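Local coordinates for protein CRISPR-associated endonuclease Cas12b (Alicyclobacillus acidoterrestris, PDB 5U31) that cleaves DNA targets matched by its guide RNA, after sequence-specific recognition of a protospacer adjacent motif, as part of CRISPR adaptive immunity, at residues Lys8-Leu13 with Pro441-Glu446; Lys25-Val30 with Pro390-Phe395; Lys481-Arg486 with Tyr502-Val507. The protein carries 3 engineered substitutions. One frame throughout, in Å; residues are numbered along the deposited sequence.

Contact 1. Residues Lys8-Leu13 with Pro441-Glu446. With nucleotides of chain B.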
# COMPACT_ATOMS: atom_id res chain seq x y z
N LYS A 8 -18.66 -4.61 13.13
CA LYS A 8 -18.40 -5.76 13.99
C LYS A 8 -19.00 -5.52 15.36
O LYS A 8 -18.87 -4.43 15.93
CB LYS A 8 -16.90 -6.03 14.08
CG LYS A 8 -16.53 -7.32 14.79
CD LYS A 8 -15.09 -7.70 14.46
CE LYS A 8 -14.24 -7.81 15.71
NZ LYS A 8 -12.82 -8.18 15.40
N VAL A 9 -19.65 -6.54 15.89
CA VAL A 9 -20.45 -6.43 17.09
C VAL A 9 -19.99 -7.52 18.05
O VAL A 9 -19.64 -8.62 17.62
CB VAL A 9 -21.95 -6.55 16.74
CG1 VAL A 9 -22.64 -7.65 17.55
CG2 VAL A 9 -22.65 -5.21 16.89
N LYS A 10 -19.94 -7.20 19.34
CA LYS A 10 -19.50 -8.14 20.36
C LYS A 10 -20.69 -8.67 21.13
O LYS A 10 -21.58 -7.91 21.53
CB LYS A 10 -18.50 -7.48 21.31
CG LYS A 10 -17.81 -8.43 22.27
CD LYS A 10 -17.02 -7.64 23.29
CE LYS A 10 -16.00 -8.49 24.01
NZ LYS A 10 -16.63 -9.68 24.65
N LEU A 11 -20.72 -9.98 21.35
CA LEU A 11 -21.82 -10.63 22.06
C LEU A 11 -21.53 -10.70 23.55
O LEU A 11 -20.45 -11.13 23.96
CB LEU A 11 -22.05 -12.04 21.50
CG LEU A 11 -22.34 -12.13 20.00
CD1 LEU A 11 -22.54 -13.57 19.57
CD2 LEU A 11 -23.55 -11.30 19.63
N ARG A 12 -22.49 -10.25 24.36
CA ARG A 12 -22.41 -10.41 25.82
C ARG A 12 -22.80 -11.84 26.15
O ARG A 12 -23.98 -12.17 26.22
CB ARG A 12 -23.32 -9.43 26.54
CG ARG A 12 -22.88 -7.98 26.52
CD ARG A 12 -23.18 -7.30 27.85
NE ARG A 12 -24.34 -7.89 28.52
CZ ARG A 12 -25.58 -7.44 28.39
NH1 ARG A 12 -26.58 -8.05 29.03
NH2 ARG A 12 -25.84 -6.39 27.62
N LEU A 13 -21.80 -12.70 26.38
CA LEU A 13 -22.04 -14.11 26.65
C LEU A 13 -21.68 -14.48 28.08
O LEU A 13 -21.45 -15.66 28.37
CB LEU A 13 -21.27 -14.97 25.66
CG LEU A 13 -21.61 -14.75 24.19
CD1 LEU A 13 -20.70 -15.59 23.31
CD2 LEU A 13 -23.07 -15.11 23.97
N PRO A 441 -27.63 -10.67 23.69
CA PRO A 441 -27.37 -9.23 23.76
C PRO A 441 -26.01 -8.87 23.21
O PRO A 441 -25.07 -9.67 23.20
CB PRO A 441 -27.46 -8.93 25.27
CG PRO A 441 -27.25 -10.24 25.93
CD PRO A 441 -27.90 -11.23 25.02
N ILE A 442 -25.91 -7.63 22.76
CA ILE A 442 -24.69 -7.07 22.18
C ILE A 442 -24.07 -6.11 23.18
O ILE A 442 -24.78 -5.30 23.79
CB ILE A 442 -24.99 -6.35 20.86
CG1 ILE A 442 -25.65 -7.31 19.87
CG2 ILE A 442 -23.73 -5.73 20.29
CD1 ILE A 442 -26.42 -6.58 18.81
N SER A 443 -22.75 -6.18 23.32
CA SER A 443 -22.05 -5.18 24.12
C SER A 443 -22.22 -3.79 23.49
O SER A 443 -22.29 -3.65 22.27
CB SER A 443 -20.57 -5.53 24.23
OG SER A 443 -20.37 -6.70 25.01
N MSE A 444 -22.31 -2.78 24.35
CA MSE A 444 -22.50 -1.39 23.93
C MSE A 444 -21.54 -0.97 22.83
O MSE A 444 -20.34 -1.26 22.89
CB MSE A 444 -22.32 -0.44 25.12
CG MSE A 444 -23.39 -0.57 26.18
SE MSE A 444 -25.17 -0.21 25.50
CE MSE A 444 -26.07 0.07 27.21
N SER A 445 -22.06 -0.27 21.83
CA SER A 445 -21.23 0.13 20.70
C SER A 445 -21.73 1.46 20.18
O SER A 445 -22.80 1.52 19.56
CB SER A 445 -21.24 -0.93 19.61
OG SER A 445 -20.48 -0.51 18.50
N GLU A 446 -20.98 2.54 20.43
CA GLU A 446 -21.34 3.83 19.86
C GLU A 446 -21.40 3.76 18.34
O GLU A 446 -22.11 4.54 17.71
CB GLU A 446 -20.35 4.91 20.30
CG GLU A 446 -20.38 5.21 21.79
CD GLU A 446 -19.35 6.25 22.19
OE1 GLU A 446 -18.45 6.55 21.37
OE2 GLU A 446 -19.44 6.78 23.32
P G B 30 -16.52 -4.73 25.62
OP1 G B 30 -17.23 -5.53 26.66
OP2 G B 30 -15.17 -5.14 25.18
O5' G B 30 -17.46 -4.65 24.34
C5' G B 30 -17.42 -3.53 23.48
C4' G B 30 -17.26 -3.94 22.03
O4' G B 30 -18.14 -3.14 21.21
C3' G B 30 -15.88 -3.73 21.44
O3' G B 30 -15.02 -4.82 21.69
C2' G B 30 -16.15 -3.49 19.96
O2' G B 30 -16.25 -4.71 19.25
C1' G B 30 -17.52 -2.82 19.99
N9 G B 30 -17.46 -1.35 19.87
C8 G B 30 -17.94 -0.46 20.80
N7 G B 30 -17.79 0.79 20.43
C5 G B 30 -17.19 0.70 19.19
C6 G B 30 -16.78 1.73 18.30
O6 G B 30 -16.88 2.95 18.44
N1 G B 30 -16.21 1.21 17.15
C2 G B 30 -16.05 -0.13 16.88
N2 G B 30 -15.48 -0.43 15.71
N3 G B 30 -16.42 -1.10 17.70
C4 G B 30 -16.98 -0.61 18.82
P U B 29 -21.80 -3.28 28.40
OP1 U B 29 -22.59 -4.08 27.43
OP2 U B 29 -21.18 -3.94 29.58
O5' U B 29 -20.65 -2.53 27.60
C5' U B 29 -19.42 -3.17 27.34
C4' U B 29 -18.25 -2.22 27.43
O4' U B 29 -18.30 -1.49 28.68
C3' U B 29 -16.88 -2.89 27.43
O3' U B 29 -16.44 -3.22 26.14
C2' U B 29 -16.01 -1.85 28.13
O2' U B 29 -15.63 -0.82 27.23
C1' U B 29 -16.99 -1.27 29.16
N1 U B 29 -16.86 -1.87 30.50
C2 U B 29 -15.66 -1.74 31.20
O2 U B 29 -14.68 -1.17 30.76
N3 U B 29 -15.64 -2.32 32.44
C4 U B 29 -16.67 -2.99 33.07
O4 U B 29 -16.49 -3.45 34.20
C5 U B 29 -17.87 -3.08 32.30
C6 U B 29 -17.92 -2.53 31.08
P G B 28 -25.28 -2.30 33.53
OP1 G B 28 -26.20 -3.27 32.88
OP2 G B 28 -24.53 -2.73 34.74
O5' G B 28 -24.23 -1.79 32.45
C5' G B 28 -24.67 -1.13 31.27
C4' G B 28 -23.54 -0.45 30.54
O4' G B 28 -22.88 0.52 31.39
C3' G B 28 -22.41 -1.35 30.07
O3' G B 28 -22.75 -2.09 28.91
C2' G B 28 -21.27 -0.36 29.87
O2' G B 28 -21.42 0.36 28.66
C1' G B 28 -21.51 0.60 31.03
N9 G B 28 -20.69 0.26 32.21
C8 G B 28 -21.11 -0.31 33.38
N7 G B 28 -20.13 -0.50 34.23
C5 G B 28 -19.00 -0.03 33.57
C6 G B 28 -17.65 0.03 34.00
O6 G B 28 -17.16 -0.34 35.07
N1 G B 28 -16.84 0.58 33.01
C2 G B 28 -17.27 1.03 31.79
N2 G B 28 -16.33 1.53 30.97
N3 G B 28 -18.53 0.98 31.38
C4 G B 28 -19.33 0.44 32.32

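Contact 2. Residues Lys25-Val30 with Pro390-Phe395. With nucleotides of chain B.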
# COMPACT_ATOMS: atom_id res chain seq x y z
N LYS A 25 -18.12 -24.44 19.32
CA LYS A 25 -18.29 -25.74 18.67
C LYS A 25 -18.75 -25.57 17.23
O LYS A 25 -18.25 -26.25 16.33
CB LYS A 25 -19.29 -26.59 19.46
CG LYS A 25 -19.55 -27.96 18.86
CD LYS A 25 -18.32 -28.83 18.95
CE LYS A 25 -18.62 -30.24 18.47
NZ LYS A 25 -17.41 -31.10 18.50
N LEU A 26 -19.68 -24.64 17.00
CA LEU A 26 -20.13 -24.36 15.64
C LEU A 26 -18.98 -23.87 14.78
O LEU A 26 -18.93 -24.18 13.58
CB LEU A 26 -21.26 -23.33 15.68
CG LEU A 26 -21.97 -23.01 14.37
CD1 LEU A 26 -22.59 -24.28 13.80
CD2 LEU A 26 -23.02 -21.93 14.59
N HIS A 27 -18.04 -23.13 15.36
CA HIS A 27 -16.88 -22.67 14.61
C HIS A 27 -15.99 -23.84 14.19
O HIS A 27 -15.54 -23.89 13.04
CB HIS A 27 -16.10 -21.66 15.44
CG HIS A 27 -14.79 -21.26 14.83
ND1 HIS A 27 -14.69 -20.31 13.84
CD2 HIS A 27 -13.53 -21.71 15.06
CE1 HIS A 27 -13.42 -20.17 13.49
NE2 HIS A 27 -12.70 -21.01 14.21
N LYS A 28 -15.73 -24.78 15.10
CA LYS A 28 -14.92 -25.94 14.74
C LYS A 28 -15.62 -26.82 13.72
O LYS A 28 -14.96 -27.46 12.89
CB LYS A 28 -14.59 -26.77 15.98
CG LYS A 28 -13.88 -26.03 17.09
CD LYS A 28 -13.30 -27.01 18.10
CE LYS A 28 -14.32 -28.05 18.54
NZ LYS A 28 -13.68 -29.16 19.32
N GLU A 29 -16.96 -26.88 13.77
CA GLU A 29 -17.71 -27.72 12.84
C GLU A 29 -17.64 -27.16 11.42
O GLU A 29 -17.38 -27.90 10.47
CB GLU A 29 -19.16 -27.83 13.30
CG GLU A 29 -19.38 -28.66 14.55
CD GLU A 29 -19.04 -30.12 14.33
OE1 GLU A 29 -19.31 -30.62 13.23
OE2 GLU A 29 -18.49 -30.75 15.26
N VAL A 30 -17.88 -25.86 11.27
CA VAL A 30 -17.89 -25.27 9.94
C VAL A 30 -16.49 -25.32 9.33
O VAL A 30 -16.33 -25.51 8.12
CB VAL A 30 -18.44 -23.83 9.99
CG1 VAL A 30 -18.33 -23.17 8.64
CG2 VAL A 30 -19.89 -23.85 10.43
N PRO A 390 -8.44 -20.01 10.00
CA PRO A 390 -9.88 -20.14 10.23
C PRO A 390 -10.71 -19.48 9.15
O PRO A 390 -10.37 -18.41 8.63
CB PRO A 390 -10.08 -19.44 11.58
CG PRO A 390 -9.01 -18.42 11.62
CD PRO A 390 -7.83 -19.03 10.91
N ILE A 391 -11.81 -20.13 8.80
CA ILE A 391 -12.92 -19.47 8.17
C ILE A 391 -14.01 -19.33 9.23
O ILE A 391 -13.93 -19.88 10.32
CB ILE A 391 -13.40 -20.21 6.90
CG1 ILE A 391 -13.66 -21.69 7.18
CG2 ILE A 391 -12.38 -20.03 5.78
CD1 ILE A 391 -15.07 -22.00 7.62
N TRP A 392 -15.03 -18.53 8.92
CA TRP A 392 -16.05 -18.18 9.90
C TRP A 392 -17.42 -18.64 9.42
O TRP A 392 -17.71 -18.57 8.22
CB TRP A 392 -16.04 -16.67 10.16
CG TRP A 392 -14.65 -16.11 10.24
CD1 TRP A 392 -14.01 -15.38 9.29
CD2 TRP A 392 -13.72 -16.27 11.32
NE1 TRP A 392 -12.75 -15.06 9.71
CE2 TRP A 392 -12.55 -15.59 10.95
CE3 TRP A 392 -13.78 -16.91 12.56
CZ2 TRP A 392 -11.43 -15.54 11.78
CZ3 TRP A 392 -12.67 -16.85 13.38
CH2 TRP A 392 -11.51 -16.17 12.99
N THR A 393 -18.25 -19.11 10.34
CA THR A 393 -19.60 -19.50 9.98
C THR A 393 -20.39 -18.27 9.55
O THR A 393 -20.38 -17.24 10.23
CB THR A 393 -20.31 -20.21 11.15
OG1 THR A 393 -21.14 -19.27 11.84
CG2 THR A 393 -19.30 -20.77 12.12
N ARG A 394 -21.06 -18.37 8.41
CA ARG A 394 -21.88 -17.27 7.92
C ARG A 394 -23.31 -17.43 8.41
O ARG A 394 -23.74 -18.50 8.83
CB ARG A 394 -21.85 -17.20 6.40
CG ARG A 394 -20.50 -16.87 5.82
CD ARG A 394 -20.49 -17.07 4.32
NE ARG A 394 -19.16 -16.82 3.76
CZ ARG A 394 -18.85 -17.02 2.49
NH1 ARG A 394 -19.76 -17.48 1.64
NH2 ARG A 394 -17.62 -16.77 2.06
N PHE A 395 -24.05 -16.32 8.37
CA PHE A 395 -25.44 -16.29 8.79
C PHE A 395 -26.18 -15.34 7.85
O PHE A 395 -25.92 -14.14 7.86
CB PHE A 395 -25.57 -15.81 10.23
CG PHE A 395 -25.63 -16.92 11.24
CD1 PHE A 395 -26.84 -17.51 11.55
CD2 PHE A 395 -24.48 -17.35 11.89
CE1 PHE A 395 -26.91 -18.52 12.48
CE2 PHE A 395 -24.55 -18.36 12.82
CZ PHE A 395 -25.76 -18.95 13.12
P G B 95 -11.27 -8.27 8.82
OP1 G B 95 -10.94 -8.69 10.21
OP2 G B 95 -10.26 -7.62 7.96
O5' G B 95 -11.83 -9.54 8.04
C5' G B 95 -12.80 -10.39 8.64
C4' G B 95 -12.99 -11.65 7.84
O4' G B 95 -13.74 -11.34 6.64
C3' G B 95 -11.71 -12.28 7.33
O3' G B 95 -11.06 -13.06 8.31
C2' G B 95 -12.19 -13.06 6.11
O2' G B 95 -12.76 -14.31 6.49
C1' G B 95 -13.31 -12.17 5.58
N9 G B 95 -12.90 -11.31 4.45
C8 G B 95 -12.57 -9.98 4.47
N7 G B 95 -12.30 -9.50 3.28
C5 G B 95 -12.47 -10.58 2.42
C6 G B 95 -12.32 -10.69 1.02
O6 G B 95 -12.00 -9.82 0.21
N1 G B 95 -12.60 -11.97 0.57
C2 G B 95 -12.98 -13.02 1.37
N2 G B 95 -13.21 -14.19 0.76
N3 G B 95 -13.12 -12.94 2.68
C4 G B 95 -12.85 -11.70 3.13
P A B 96 -9.47 -13.21 8.26
OP1 A B 96 -8.98 -13.77 9.54
OP2 A B 96 -8.97 -11.90 7.78
O5' A B 96 -9.25 -14.30 7.14
C5' A B 96 -9.81 -15.60 7.28
C4' A B 96 -9.74 -16.38 6.00
O4' A B 96 -10.59 -15.76 5.00
C3' A B 96 -8.37 -16.44 5.33
O3' A B 96 -7.50 -17.40 5.90
C2' A B 96 -8.74 -16.75 3.89
O2' A B 96 -9.10 -18.11 3.75
C1' A B 96 -10.01 -15.90 3.72
N9 A B 96 -9.72 -14.56 3.18
C8 A B 96 -9.50 -13.39 3.87
N7 A B 96 -9.28 -12.36 3.09
C5 A B 96 -9.35 -12.88 1.80
C6 A B 96 -9.21 -12.30 0.53
N6 A B 96 -8.95 -11.02 0.31
N1 A B 96 -9.35 -13.10 -0.55
C2 A B 96 -9.61 -14.40 -0.35
N3 A B 96 -9.76 -15.05 0.80
C4 A B 96 -9.62 -14.23 1.85

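Contact 3. Residues Lys481-Arg486 with Tyr502-Val507. With nucleotides of chain B; nucleotides of chain C.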
# COMPACT_ATOMS: atom_id res chain seq x y z
N LYS A 481 -21.06 -12.92 9.99
CA LYS A 481 -20.16 -14.03 10.25
C LYS A 481 -19.68 -13.97 11.69
O LYS A 481 -19.46 -12.89 12.23
CB LYS A 481 -18.97 -14.04 9.27
CG LYS A 481 -18.10 -12.79 9.29
CD LYS A 481 -16.90 -12.91 8.35
CE LYS A 481 -17.13 -12.20 7.03
NZ LYS A 481 -18.06 -12.95 6.16
N ILE A 482 -19.54 -15.14 12.29
CA ILE A 482 -19.14 -15.27 13.69
C ILE A 482 -17.62 -15.38 13.76
O ILE A 482 -17.03 -16.32 13.22
CB ILE A 482 -19.80 -16.48 14.35
CG1 ILE A 482 -21.30 -16.22 14.51
CG2 ILE A 482 -19.16 -16.77 15.69
CD1 ILE A 482 -22.06 -17.43 14.92
N GLN A 483 -16.99 -14.41 14.42
CA GLN A 483 -15.54 -14.34 14.51
C GLN A 483 -15.07 -14.35 15.96
O GLN A 483 -15.80 -13.93 16.87
CB GLN A 483 -15.00 -13.07 13.84
CG GLN A 483 -15.47 -12.82 12.44
CD GLN A 483 -14.81 -11.60 11.85
OE1 GLN A 483 -15.29 -11.02 10.88
NE2 GLN A 483 -13.69 -11.20 12.45
N CYS A 484 -13.85 -14.83 16.15
CA CYS A 484 -13.09 -14.70 17.38
C CYS A 484 -11.76 -14.03 17.05
O CYS A 484 -11.35 -13.94 15.89
CB CYS A 484 -12.85 -16.06 18.04
SG CYS A 484 -14.36 -16.99 18.40
N ARG A 485 -11.07 -13.57 18.09
CA ARG A 485 -9.75 -12.98 17.91
C ARG A 485 -8.73 -14.06 17.55
O ARG A 485 -8.79 -15.19 18.05
CB ARG A 485 -9.31 -12.26 19.18
CG ARG A 485 -10.18 -11.10 19.61
CD ARG A 485 -9.77 -10.64 21.01
NE ARG A 485 -10.38 -9.36 21.37
CZ ARG A 485 -9.85 -8.18 21.08
NH1 ARG A 485 -8.71 -8.10 20.42
NH2 ARG A 485 -10.48 -7.07 21.45
N ARG A 486 -7.77 -13.70 16.69
CA ARG A 486 -6.74 -14.66 16.30
C ARG A 486 -5.91 -15.11 17.50
O ARG A 486 -5.47 -16.27 17.55
CB ARG A 486 -5.84 -14.07 15.22
CG ARG A 486 -6.49 -13.95 13.84
CD ARG A 486 -6.86 -15.31 13.29
NE ARG A 486 -7.00 -15.30 11.83
CZ ARG A 486 -6.15 -15.88 10.99
NH1 ARG A 486 -5.10 -16.54 11.46
NH2 ARG A 486 -6.36 -15.82 9.68
N TYR A 502 -17.50 -12.45 18.51
CA TYR A 502 -18.01 -11.30 17.79
C TYR A 502 -18.89 -11.75 16.63
O TYR A 502 -18.77 -12.87 16.13
CB TYR A 502 -16.87 -10.42 17.24
CG TYR A 502 -15.95 -9.85 18.29
CD1 TYR A 502 -16.10 -8.54 18.74
CD2 TYR A 502 -14.93 -10.61 18.84
CE1 TYR A 502 -15.26 -8.01 19.70
CE2 TYR A 502 -14.09 -10.09 19.80
CZ TYR A 502 -14.25 -8.79 20.23
OH TYR A 502 -13.42 -8.26 21.19
N LEU A 503 -19.79 -10.86 16.21
CA LEU A 503 -20.58 -11.05 15.00
C LEU A 503 -20.26 -9.92 14.04
O LEU A 503 -20.46 -8.74 14.36
CB LEU A 503 -22.08 -11.08 15.30
CG LEU A 503 -22.92 -11.41 14.06
CD1 LEU A 503 -22.63 -12.84 13.61
CD2 LEU A 503 -24.40 -11.25 14.31
N ASN A 504 -19.76 -10.27 12.86
CA ASN A 504 -19.36 -9.29 11.86
C ASN A 504 -20.53 -9.11 10.92
O ASN A 504 -20.78 -9.95 10.06
CB ASN A 504 -18.11 -9.75 11.14
CG ASN A 504 -17.46 -8.67 10.31
OD1 ASN A 504 -18.13 -7.81 9.73
ND2 ASN A 504 -16.14 -8.70 10.24
N VAL A 505 -21.27 -8.01 11.07
CA VAL A 505 -22.50 -7.79 10.34
C VAL A 505 -22.22 -6.90 9.14
O VAL A 505 -21.65 -5.81 9.28
CB VAL A 505 -23.58 -7.17 11.23
CG1 VAL A 505 -24.82 -6.90 10.40
CG2 VAL A 505 -23.91 -8.09 12.39
N SER A 506 -22.63 -7.36 7.96
CA SER A 506 -22.53 -6.58 6.74
C SER A 506 -23.76 -5.70 6.58
O SER A 506 -24.89 -6.19 6.64
CB SER A 506 -22.37 -7.49 5.52
OG SER A 506 -21.21 -8.29 5.62
N VAL A 507 -23.54 -4.40 6.39
CA VAL A 507 -24.62 -3.44 6.17
C VAL A 507 -24.50 -2.93 4.75
O VAL A 507 -23.42 -2.51 4.32
CB VAL A 507 -24.55 -2.28 7.18
CG1 VAL A 507 -25.81 -1.44 7.08
CG2 VAL A 507 -24.35 -2.80 8.59
P U B 31 -13.45 -4.58 21.88
OP1 U B 31 -12.79 -5.91 22.02
OP2 U B 31 -13.25 -3.54 22.92
O5' U B 31 -12.99 -4.00 20.48
C5' U B 31 -12.74 -4.87 19.39
C4' U B 31 -12.10 -4.13 18.26
O4' U B 31 -13.00 -3.12 17.76
C3' U B 31 -10.84 -3.35 18.61
O3' U B 31 -9.70 -4.18 18.67
C2' U B 31 -10.79 -2.30 17.51
O2' U B 31 -10.29 -2.85 16.31
C1' U B 31 -12.27 -1.99 17.32
N1 U B 31 -12.73 -0.81 18.09
C2 U B 31 -12.57 0.43 17.51
O2 U B 31 -12.05 0.58 16.42
N3 U B 31 -13.03 1.48 18.25
C4 U B 31 -13.63 1.41 19.48
O4 U B 31 -13.99 2.45 20.03
C5 U B 31 -13.77 0.08 20.01
C6 U B 31 -13.33 -0.96 19.31
P DG C 20 -21.50 -14.39 -1.29
OP1 DG C 20 -22.52 -15.45 -1.17
OP2 DG C 20 -21.45 -13.52 -2.48
O5' DG C 20 -21.61 -13.42 -0.02
C5' DG C 20 -21.61 -13.97 1.28
C4' DG C 20 -21.67 -12.88 2.33
O4' DG C 20 -20.36 -12.29 2.50
C3' DG C 20 -22.56 -11.70 2.00
O3' DG C 20 -23.92 -12.02 2.27
C2' DG C 20 -22.02 -10.66 2.97
C1' DG C 20 -20.51 -10.95 2.95
N9 DG C 20 -19.78 -10.06 2.06
C8 DG C 20 -19.55 -10.24 0.72
N7 DG C 20 -18.88 -9.26 0.17
C5 DG C 20 -18.66 -8.37 1.22
C6 DG C 20 -17.99 -7.12 1.24
O6 DG C 20 -17.43 -6.53 0.31
N1 DG C 20 -18.00 -6.55 2.52
C2 DG C 20 -18.58 -7.12 3.62
N2 DG C 20 -18.49 -6.42 4.76
N3 DG C 20 -19.22 -8.28 3.62
C4 DG C 20 -19.22 -8.85 2.39
P G B 95 -11.27 -8.27 8.82
OP1 G B 95 -10.94 -8.69 10.21
OP2 G B 95 -10.26 -7.62 7.96
O5' G B 95 -11.83 -9.54 8.04
C5' G B 95 -12.80 -10.39 8.64
C4' G B 95 -12.99 -11.65 7.84
O4' G B 95 -13.74 -11.34 6.64
C3' G B 95 -11.71 -12.28 7.33
O3' G B 95 -11.06 -13.06 8.31
C2' G B 95 -12.19 -13.06 6.11
O2' G B 95 -12.76 -14.31 6.49
C1' G B 95 -13.31 -12.17 5.58
N9 G B 95 -12.90 -11.31 4.45
C8 G B 95 -12.57 -9.98 4.47
N7 G B 95 -12.30 -9.50 3.28
C5 G B 95 -12.47 -10.58 2.42
C6 G B 95 -12.32 -10.69 1.02
O6 G B 95 -12.00 -9.82 0.21
N1 G B 95 -12.60 -11.97 0.57
C2 G B 95 -12.98 -13.02 1.37
N2 G B 95 -13.21 -14.19 0.76
N3 G B 95 -13.12 -12.94 2.68
C4 G B 95 -12.85 -11.70 3.13

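Contact 1. Residues Lys8-Leu13 with Pro441-Glu446
Lys10 and Arg12 meet Ser443 and Pro441 through their backbones, a worked example of one beta bridge joining two segments distant in sequence. Ser443 N donates to Lys10 O over 2.8 Å, and Arg12 N donates to Pro441 O over 2.9 Å. Between these bonds lies the bridged pair, Leu11 and Ile442. Their CA hydrogens turn to the same acceptors, Ile442 CA to Lys10 O and Leu11 CA to Pro441 O, so each carbonyl is approached twice.

The apolar part is small: Val9 and Ile442 cross at about a right angle, with Val9 CG1 3.5 Å from Ile442 CG2.

The Arg12 side chain packs differently. Its CG is anti to the carbonyl carbon (chi1 -72°), which sets that methylene against Ser443 OG. Further along the chain, Pro441 CB lies over one face of the Arg12 guanidinium, offset toward the rim.

Next to this pairing lies the guide RNA. Lys10 CD and Ser443 CB pack against O5' of G30 of chain B, each at 3.2 Å. The backbone N of Met444, a poorly ordered selenomethionine, makes a weak 3.4 Å hydrogen bond to OP1 of U29 of chain B. The amine of Lys10 is engaged by Asp500 in a salt bridge.

Both segments lie in the wedge domain, and each overlaps an sgRNA-binding region, 5-10 and 443-447. Ile419 of strand 418-421 touches both Val9 and Ile442, while Leu11 packs on Phe421 of that strand and on Leu23 of helix 17-45.

Contact 2. Residues Lys25-Val30 with Pro390-Phe395
His27 holds CG anti to its backbone N (chi1 172°) and Trp392 holds CG anti to its carbonyl carbon (chi1 -41°), and the two side chains lie side by side, pointing the same way. His27 CE1 touches Trp392 CZ3 at 3.4 Å, but the planes are 33° apart, so the pair is oblique. Two further groups frame the imidazole: Pro390 CB lies in the plane at its edge, 3.9 Å from CE1 of His27, and Ile391 O approaches the same His27 carbon at 3.2 Å. A hydrogen bond from His27 NE2 to Ala386 O helps to fix the rotation of the ring.

The other half of the interface is aliphatic and illustrates how a helix face can seat on an irregular segment. Thr393 uses its methyl, CG2, which lies 3.6 Å from Val30 CG2 and also rests on Leu26 O. Ile391 CD1 meets the other Val30 branch, CG1, at 3.6 Å, the two side chains crossing at about a right angle. Leu26 CD2 comes to the edge of the Phe395 ring, near its plane.

On its far rim the indole binds the guide RNA backbone: Trp392 NE1 donates a nearly straight 3.0 Å bond to O3' of G95 of chain B, which lies in the ring plane. OP1 of A96 of chain B also lies at that edge. His27 is thus a second-shell neighbour of an RNA contact.

The pairing joins helix 17-45 of REC1 to the wedge domain. Helix 216-257 covers it further, touching Leu26 through Trp217 and Ile391 through Arg228, while Trp392 lies on Lys481 and Gln483 of strand 473-483.

Contact 3. Residues Lys481-Arg486 with Tyr502-Val507
Tyr502 and Gln483 form a hydrogen-bonded pair in an antiparallel ladder of the wedge domain, where strands 473-483 and 502-510 run side by side. Tyr502 N donates to Gln483 O over 2.8 Å, and Gln483 N answers with a 2.9 Å bond to Tyr502 O, the donor standing above that carbonyl's plane. The next hydrogen-bonded pair, Lys481 with Asn504, is tied by Asn504 N to Lys481 O at 2.7 Å and by the return bond from Lys481 N to Asn504 O. Ile482 and Leu503 sit between them, and their side chains share the opposite face of the sheet.

Tyr502, which buries the most surface here, shows how a ladder can present a ring to a ligand. Its CG is anti to the carbonyl carbon (chi1 -61°), and the ring beyond it crosses the Arg485 side chain obliquely, the guanidinium plane turned 72° from the ring. The phenol OH donates 2.6 Å to OP1 of U31 of chain B, and Arg485 NH2 donates to the same oxygen, also over 2.6 Å. Arg485 NE adds a weak bond to Tyr502 OH. Two donors thus grip one phosphate oxygen, while Arg485 NH1 makes a salt bridge to an RNA phosphate; the arginine's charge probably helps to offset that of the backbone.

Gln483 and Asn504 add a side-chain rung on the Tyr502 face: Asn504 ND2 donates to Gln483 OE1 over 2.6 Å, the amide planes 36° apart. Asn504 ND2 also reaches a sugar of the guide RNA, and Lys481 CG packs on Asn504 CB. Farther along strand 502-510 the partner is the DNA: Ser506 OG donates a 2.8 Å hydrogen bond to N3 of DG20 of chain C.

The three contacts adjoin the same antiparallel sheet, with contact 3 in the middle: its centre lies about 11 Å from the centres of contacts 1 and 2. Those two have centres about 19 Å apart and nearest atoms about 8 Å apart. Val9 O of contact 1 faces Leu503 N at 2.6 Å, a probable hydrogen bond, while Thr393 O of contact 2 probably accepts from Ile482 N at 3.1 Å. Consecutive nucleotides U29 and G30 lie on contact 1 and U31 on contact 3, whereas G95, from a distant part of the guide, is shared by contacts 3 and 2. Contact 3 also meets the DNA, and contact 2 joins the wedge domain to the REC1 helix.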